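PDB 4WU3: Myo-inositol phosphohydrolase from Mitsuokella multacida, which binds inositol-(1,3,4,5)-tetrakisphosphate and probably removes phosphate from inositol hexakisphosphate (phytate), as a protein-tyrosine-phosphatase-like phytase. Local coordinates for residues 323-327 with 328-332; 562-565 with 566-570. The protein carries 2 engineered substitutions. All coordinates share one frame; numbering follows the deposited sequence.

Interaction 1. Residues 323-327 with 328-332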
ATOM      1  N   VAL A 323      13.474 -14.494   9.776  1.00 10.34           N
ATOM      2  CA  VAL A 323      13.258 -15.938   9.810  1.00 10.18           C
ATOM      3  C   VAL A 323      11.977 -16.255  10.566  1.00 10.26           C
ATOM      4  O   VAL A 323      11.129 -17.006  10.085  1.00 10.43           O
ATOM      5  CB  VAL A 323      14.466 -16.689  10.425  1.00 10.73           C
ATOM      6  CG1 VAL A 323      14.187 -18.181  10.515  1.00 10.84           C
ATOM      7  CG2 VAL A 323      15.715 -16.463   9.588  1.00 11.84           C
ATOM      8  N   TRP A 324      11.828 -15.671  11.747  1.00 10.19           N
ATOM      9  CA  TRP A 324      10.600 -15.823  12.506  1.00  9.87           C
ATOM     10  C   TRP A 324       9.394 -15.359  11.676  1.00  9.82           C
ATOM     11  O   TRP A 324       8.365 -16.037  11.624  1.00  9.16           O
ATOM     12  CB  TRP A 324      10.692 -15.018  13.801  1.00  9.75           C
ATOM     13  CG  TRP A 324       9.425 -14.977  14.567  1.00  9.79           C
ATOM     14  CD1 TRP A 324       9.033 -15.837  15.559  1.00  9.99           C
ATOM     15  CD2 TRP A 324       8.375 -14.014  14.432  1.00  9.09           C
ATOM     16  NE1 TRP A 324       7.796 -15.469  16.040  1.00  9.51           N
ATOM     17  CE2 TRP A 324       7.370 -14.357  15.359  1.00  8.98           C
ATOM     18  CE3 TRP A 324       8.179 -12.906  13.604  1.00  9.19           C
ATOM     19  CZ2 TRP A 324       6.198 -13.627  15.483  1.00  8.85           C
ATOM     20  CZ3 TRP A 324       7.016 -12.190  13.724  1.00  8.87           C
ATOM     21  CH2 TRP A 324       6.035 -12.549  14.657  1.00  8.84           C
ATOM     22  N   ALA A 325       9.518 -14.205  11.031  1.00  9.77           N
ATOM     23  CA  ALA A 325       8.387 -13.617  10.316  1.00 11.39           C
ATOM     24  C   ALA A 325       7.950 -14.494   9.145  1.00 12.95           C
ATOM     25  O   ALA A 325       6.756 -14.632   8.881  1.00 12.05           O
ATOM     26  CB  ALA A 325       8.720 -12.219   9.824  1.00 11.46           C
ATOM     27  N   LYS A 326       8.928 -15.065   8.446  1.00 14.38           N
ATOM     28  CA  LYS A 326       8.665 -15.986   7.342  1.00 18.06           C
ATOM     29  C   LYS A 326       7.906 -17.225   7.829  1.00 16.11           C
ATOM     30  O   LYS A 326       6.880 -17.590   7.276  1.00 13.37           O
ATOM     31  CB  LYS A 326       9.981 -16.405   6.688  1.00 22.92           C
ATOM     32  CG  LYS A 326       9.825 -17.238   5.427  1.00 30.90           C
ATOM     33  CD  LYS A 326       9.090 -16.455   4.351  1.00 37.93           C
ATOM     34  CE  LYS A 326       8.972 -17.243   3.057  1.00 46.44           C
ATOM     35  NZ  LYS A 326       7.937 -18.315   3.152  1.00 50.81           N
ATOM     36  N   LYS A 327       8.412 -17.861   8.876  1.00 15.68           N
ATOM     37  CA  LYS A 327       7.747 -19.016   9.448  1.00 19.58           C
ATOM     38  C   LYS A 327       6.298 -18.716   9.845  1.00 18.09           C
ATOM     39  O   LYS A 327       5.450 -19.598   9.773  1.00 16.30           O
ATOM     40  CB  LYS A 327       8.507 -19.530  10.668  1.00 24.54           C
ATOM     41  CG  LYS A 327       7.948 -20.831  11.226  1.00 32.83           C
ATOM     42  CD  LYS A 327       8.449 -21.089  12.638  1.00 44.35           C
ATOM     43  CE  LYS A 327       7.680 -22.206  13.324  1.00 51.07           C
ATOM     44  NZ  LYS A 327       7.907 -23.518  12.657  1.00 54.94           N
ATOM     45  N   ASN A 328       6.023 -17.481  10.269  1.00 16.32           N
ATOM     46  CA  ASN A 328       4.691 -17.114  10.746  1.00 14.97           C
ATOM     47  C   ASN A 328       3.856 -16.393   9.702  1.00 14.56           C
ATOM     48  O   ASN A 328       2.760 -15.917   9.992  1.00 13.13           O
ATOM     49  CB  ASN A 328       4.794 -16.267  12.006  1.00 16.06           C
ATOM     50  CG  ASN A 328       5.257 -17.069  13.195  1.00 14.96           C
ATOM     51  OD1 ASN A 328       4.483 -17.803  13.791  1.00 18.31           O
ATOM     52  ND2 ASN A 328       6.519 -16.943  13.534  1.00 14.92           N
ATOM     53  N   LYS A 329       4.388 -16.324   8.488  1.00 14.83           N
ATOM     54  CA  LYS A 329       3.654 -15.799   7.342  1.00 16.94           C
ATOM     55  C   LYS A 329       3.298 -14.325   7.478  1.00 13.22           C
ATOM     56  O   LYS A 329       2.328 -13.862   6.882  1.00 13.88           O
ATOM     57  CB  LYS A 329       2.394 -16.636   7.087  1.00 23.18           C
ATOM     58  CG  LYS A 329       2.691 -18.086   6.715  1.00 29.71           C
ATOM     59  CD  LYS A 329       1.586 -19.009   7.197  1.00 39.58           C
ATOM     60  CE  LYS A 329       2.091 -20.430   7.392  1.00 50.47           C
ATOM     61  NZ  LYS A 329       1.393 -21.401   6.508  1.00 53.61           N
ATOM     62  N   VAL A 330       4.094 -13.591   8.246  1.00 10.79           N
ATOM     63  CA  VAL A 330       3.883 -12.154   8.411  1.00  9.46           C
ATOM     64  C   VAL A 330       5.112 -11.380   7.915  1.00  8.87           C
ATOM     65  O   VAL A 330       5.308 -10.211   8.244  1.00  7.99           O
ATOM     66  CB  VAL A 330       3.546 -11.796   9.873  1.00  9.77           C
ATOM     67  CG1 VAL A 330       2.234 -12.433  10.296  1.00 10.35           C
ATOM     68  CG2 VAL A 330       4.642 -12.266  10.810  1.00 10.18           C
ATOM     69  N   ASN A 331       5.919 -12.040   7.090  1.00  8.35           N
ATOM     70  CA  ASN A 331       7.093 -11.427   6.489  1.00  9.27           C
ATOM     71  C   ASN A 331       6.756 -10.344   5.462  1.00  9.58           C
ATOM     72  O   ASN A 331       5.708 -10.389   4.824  1.00  9.04           O
ATOM     73  CB  ASN A 331       7.938 -12.499   5.797  1.00  9.78           C
ATOM     74  CG  ASN A 331       7.157 -13.254   4.746  1.00 10.96           C
ATOM     75  OD1 ASN A 331       6.310 -14.090   5.066  1.00 11.10           O
ATOM     76  ND2 ASN A 331       7.411 -12.945   3.487  1.00 11.42           N
ATOM     77  N   SER A 332       7.653  -9.374   5.302  1.00  9.56           N
ATOM     78  CA  SER A 332       7.576  -8.486   4.157  1.00  9.94           C
ATOM     79  C   SER A 332       8.070  -9.244   2.924  1.00  9.92           C
ATOM     80  O   SER A 332       8.801 -10.216   3.028  1.00 10.01           O
ATOM     81  CB  SER A 332       8.407  -7.218   4.361  1.00  9.58           C
ATOM     82  OG  SER A 332       9.772  -7.529   4.534  1.00  9.89           O
TER
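N328 folds back against the last turn of helix 321-327 and lays its amide nitrogen on the indole of W324. ND2 of N328 sits 3.1 Å above the ring plane, offset toward the rim. The ring and amide planes are 41° apart. ND2 of N328 also donates to O of W324 at 2.8 Å, from above the carbonyl plane. The backbone N of N328 donates to the same O of W324 at 3.1 Å, so one carbonyl takes two bonds from one residue. CG of N328 lies anti to its own carbonyl carbon (chi1 -71°), which turns the amide back toward the helix. Further along the indole, CZ3 of W324 meets CG2 of V330 at 3.8 Å.

The backbone here is a Schellman motif. K329, with positive phi, is its C-prime residue. N of V330 bonds to O of A325 at 2.9 Å, and N of K329 bonds to O of K326 at 3.0 Å. Past the turn, N331 runs alongside K326, its OD1 3.7 Å from CD of K326.

Outside the turn, NE1 of W324 is hydrogen-bonded to E313, and Y310 meets the indole edge-to-face. K329 forms a salt bridge with D309 of the second subunit, so the turn lies at the subunit interface. Replacing W324 by an alanine is likely to leave the amide of N328 without the ring it lies over and E313 without the indole N-H. The carbonyls of W324, A325 and K326 thus find donors within the turn, and N328 gives both its backbone and its side-chain N-H to that of W324.

Interaction 2. Residues 562-565 with 566-570; sequences VSLG and DILSR
V562 lays CG1 against CB of D566, 3.5 Å away, and the two side chains cross at about a right angle. This is the N-terminal start of helix 564-573, with S563 as N-cap. OG of S563 accepts from the backbone N of D566 at 3.1 Å. The chi1 of S563, 65°, sets OG between its own backbone N and carbonyl carbon, facing the N-H of D566. A water links the same two residues: it accepts from N of S563 and donates to OD2 of D566 at 2.6 Å.

CG1 of V562 also reaches CD1 of I567 at 3.9 Å and lies over one face of the R570 guanidinium. R570 has its polar partners in D555, by a salt bridge, and in the carbonyls of T381 and K383. The helix is thereby joined to helix 545-558 and to the loop holding those carbonyls.

L564 and L568 pack one turn apart, CD1 to CG at 4.1 Å, and both also touch helices 545-558 and 593-613. The bond from N of L568 to O of L564 is nearly straight, 3.0 Å with an N-H...O angle of 177°. One residue on, O of G565 accepts from N of S569 at 2.9 Å, in a more bent bond.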
ATOM      1  N   VAL A 562      47.378   6.448 -21.903  1.00 23.45           N
ATOM      2  CA  VAL A 562      46.250   6.591 -22.817  1.00 22.46           C
ATOM      3  C   VAL A 562      45.025   7.154 -22.086  1.00 19.36           C
ATOM      4  O   VAL A 562      44.789   6.838 -20.925  1.00 17.92           O
ATOM      5  CB  VAL A 562      45.918   5.247 -23.468  1.00 24.28           C
ATOM      6  CG1 VAL A 562      44.684   5.374 -24.349  1.00 24.65           C
ATOM      7  CG2 VAL A 562      47.123   4.751 -24.262  1.00 23.22           C
ATOM      8  N   SER A 563      44.254   8.004 -22.754  1.00 19.07           N
ATOM      9  CA  SER A 563      43.137   8.681 -22.078  1.00 18.08           C
ATOM     10  C   SER A 563      42.019   7.713 -21.693  1.00 16.87           C
ATOM     11  O   SER A 563      41.890   6.637 -22.274  1.00 18.49           O
ATOM     12  CB  SER A 563      42.583   9.807 -22.950  1.00 18.16           C
ATOM     13  OG  SER A 563      42.007   9.305 -24.145  1.00 18.20           O
ATOM     14  N   LEU A 564      41.213   8.083 -20.702  1.00 16.38           N
ATOM     15  CA  LEU A 564      40.090   7.239 -20.313  1.00 14.74           C
ATOM     16  C   LEU A 564      39.197   6.980 -21.524  1.00 13.60           C
ATOM     17  O   LEU A 564      38.853   5.845 -21.831  1.00 12.06           O
ATOM     18  CB  LEU A 564      39.281   7.882 -19.201  1.00 17.11           C
ATOM     19  CG  LEU A 564      38.052   7.066 -18.771  1.00 18.27           C
ATOM     20  CD1 LEU A 564      38.497   5.701 -18.281  1.00 18.72           C
ATOM     21  CD2 LEU A 564      37.275   7.781 -17.680  1.00 17.73           C
ATOM     22  N   GLY A 565      38.846   8.049 -22.219  1.00 12.19           N
ATOM     23  CA  GLY A 565      37.993   7.953 -23.388  1.00 13.21           C
ATOM     24  C   GLY A 565      38.545   7.098 -24.515  1.00 15.62           C
ATOM     25  O   GLY A 565      37.779   6.440 -25.227  1.00 16.96           O
ATOM     26  N   ASP A 566      39.866   7.099 -24.698  1.00 15.36           N
ATOM     27  CA  ASP A 566      40.483   6.251 -25.724  1.00 16.14           C
ATOM     28  C   ASP A 566      40.421   4.762 -25.340  1.00 14.55           C
ATOM     29  O   ASP A 566      40.125   3.896 -26.174  1.00 12.77           O
ATOM     30  CB  ASP A 566      41.931   6.669 -25.983  1.00 18.41           C
ATOM     31  CG  ASP A 566      42.038   7.887 -26.885  1.00 20.32           C
ATOM     32  OD1 ASP A 566      41.001   8.491 -27.217  1.00 23.40           O
ATOM     33  OD2 ASP A 566      43.169   8.248 -27.267  1.00 25.35           O
ATOM     34  N   ILE A 567      40.689   4.472 -24.073  1.00 13.83           N
ATOM     35  CA  ILE A 567      40.573   3.108 -23.558  1.00 12.62           C
ATOM     36  C   ILE A 567      39.144   2.589 -23.777  1.00 12.72           C
ATOM     37  O   ILE A 567      38.931   1.548 -24.405  1.00 11.29           O
ATOM     38  CB  ILE A 567      40.884   3.056 -22.054  1.00 11.98           C
ATOM     39  CG1 ILE A 567      42.341   3.440 -21.777  1.00 12.27           C
ATOM     40  CG2 ILE A 567      40.569   1.682 -21.492  1.00 11.46           C
ATOM     41  CD1 ILE A 567      43.354   2.377 -22.152  1.00 13.44           C
ATOM     42  N   LEU A 568      38.163   3.316 -23.260  1.00 11.75           N
ATOM     43  CA  LEU A 568      36.775   2.866 -23.357  1.00 11.48           C
ATOM     44  C   LEU A 568      36.343   2.756 -24.811  1.00 11.44           C
ATOM     45  O   LEU A 568      35.639   1.823 -25.209  1.00 10.35           O
ATOM     46  CB  LEU A 568      35.850   3.808 -22.582  1.00 11.21           C
ATOM     47  CG  LEU A 568      36.143   3.857 -21.081  1.00 11.21           C
ATOM     48  CD1 LEU A 568      35.050   4.612 -20.344  1.00 11.46           C
ATOM     49  CD2 LEU A 568      36.309   2.465 -20.484  1.00 11.12           C
ATOM     50  N   SER A 569      36.786   3.707 -25.615  1.00 11.45           N
ATOM     51  CA  SER A 569      36.439   3.714 -27.023  1.00 11.41           C
ATOM     52  C   SER A 569      37.032   2.511 -27.774  1.00 11.63           C
ATOM     53  O   SER A 569      36.329   1.821 -28.507  1.00 11.32           O
ATOM     54  CB  SER A 569      36.875   5.033 -27.654  1.00 13.06           C
ATOM     55  OG  SER A 569      36.196   6.124 -27.039  1.00 12.43           O
ATOM     56  N   ARG A 570      38.310   2.221 -27.582  1.00 10.56           N
ATOM     57  CA  ARG A 570      38.874   1.102 -28.305  1.00 10.17           C
ATOM     58  C   ARG A 570      38.344  -0.240 -27.797  1.00 10.59           C
ATOM     59  O   ARG A 570      38.087  -1.142 -28.602  1.00  9.87           O
ATOM     60  CB  ARG A 570      40.398   1.145 -28.306  1.00 11.18           C
ATOM     61  CG  ARG A 570      41.074   0.927 -26.969  1.00 11.20           C
ATOM     62  CD  ARG A 570      42.453   1.552 -27.026  1.00 11.52           C
ATOM     63  NE  ARG A 570      43.374   0.976 -26.062  1.00 11.02           N
ATOM     64  CZ  ARG A 570      44.658   1.288 -26.005  1.00 10.68           C
ATOM     65  NH1 ARG A 570      45.439   0.733 -25.115  1.00 11.46           N
ATOM     66  NH2 ARG A 570      45.175   2.156 -26.841  1.00 10.40           N
TER
HETATM   67  O   HOH W   1      44.908   8.832 -25.442  1.00 30.28           O

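The contacts sit at opposite kinds of helix end, on two different helices. Interaction 1 closes helix 321-327, and interaction 2 opens helix 564-573. Their centres are about 50 Å apart, on opposite sides of the chain's centre, and they share no element. Both are partly buried, but interaction 2 has five buried residues among its nine, against two of eight in interaction 1. The surroundings differ too. The turn at 328-332 meets the second subunit, whereas 562-570 is touched by no other protein chain of the assembly. In interaction 1 an asparagine amide and backbone N-H groups serve the helix's last carbonyls, with the amide over an indole. In interaction 2 a serine hydroxyl and a water serve N-H groups, beside aliphatic packing.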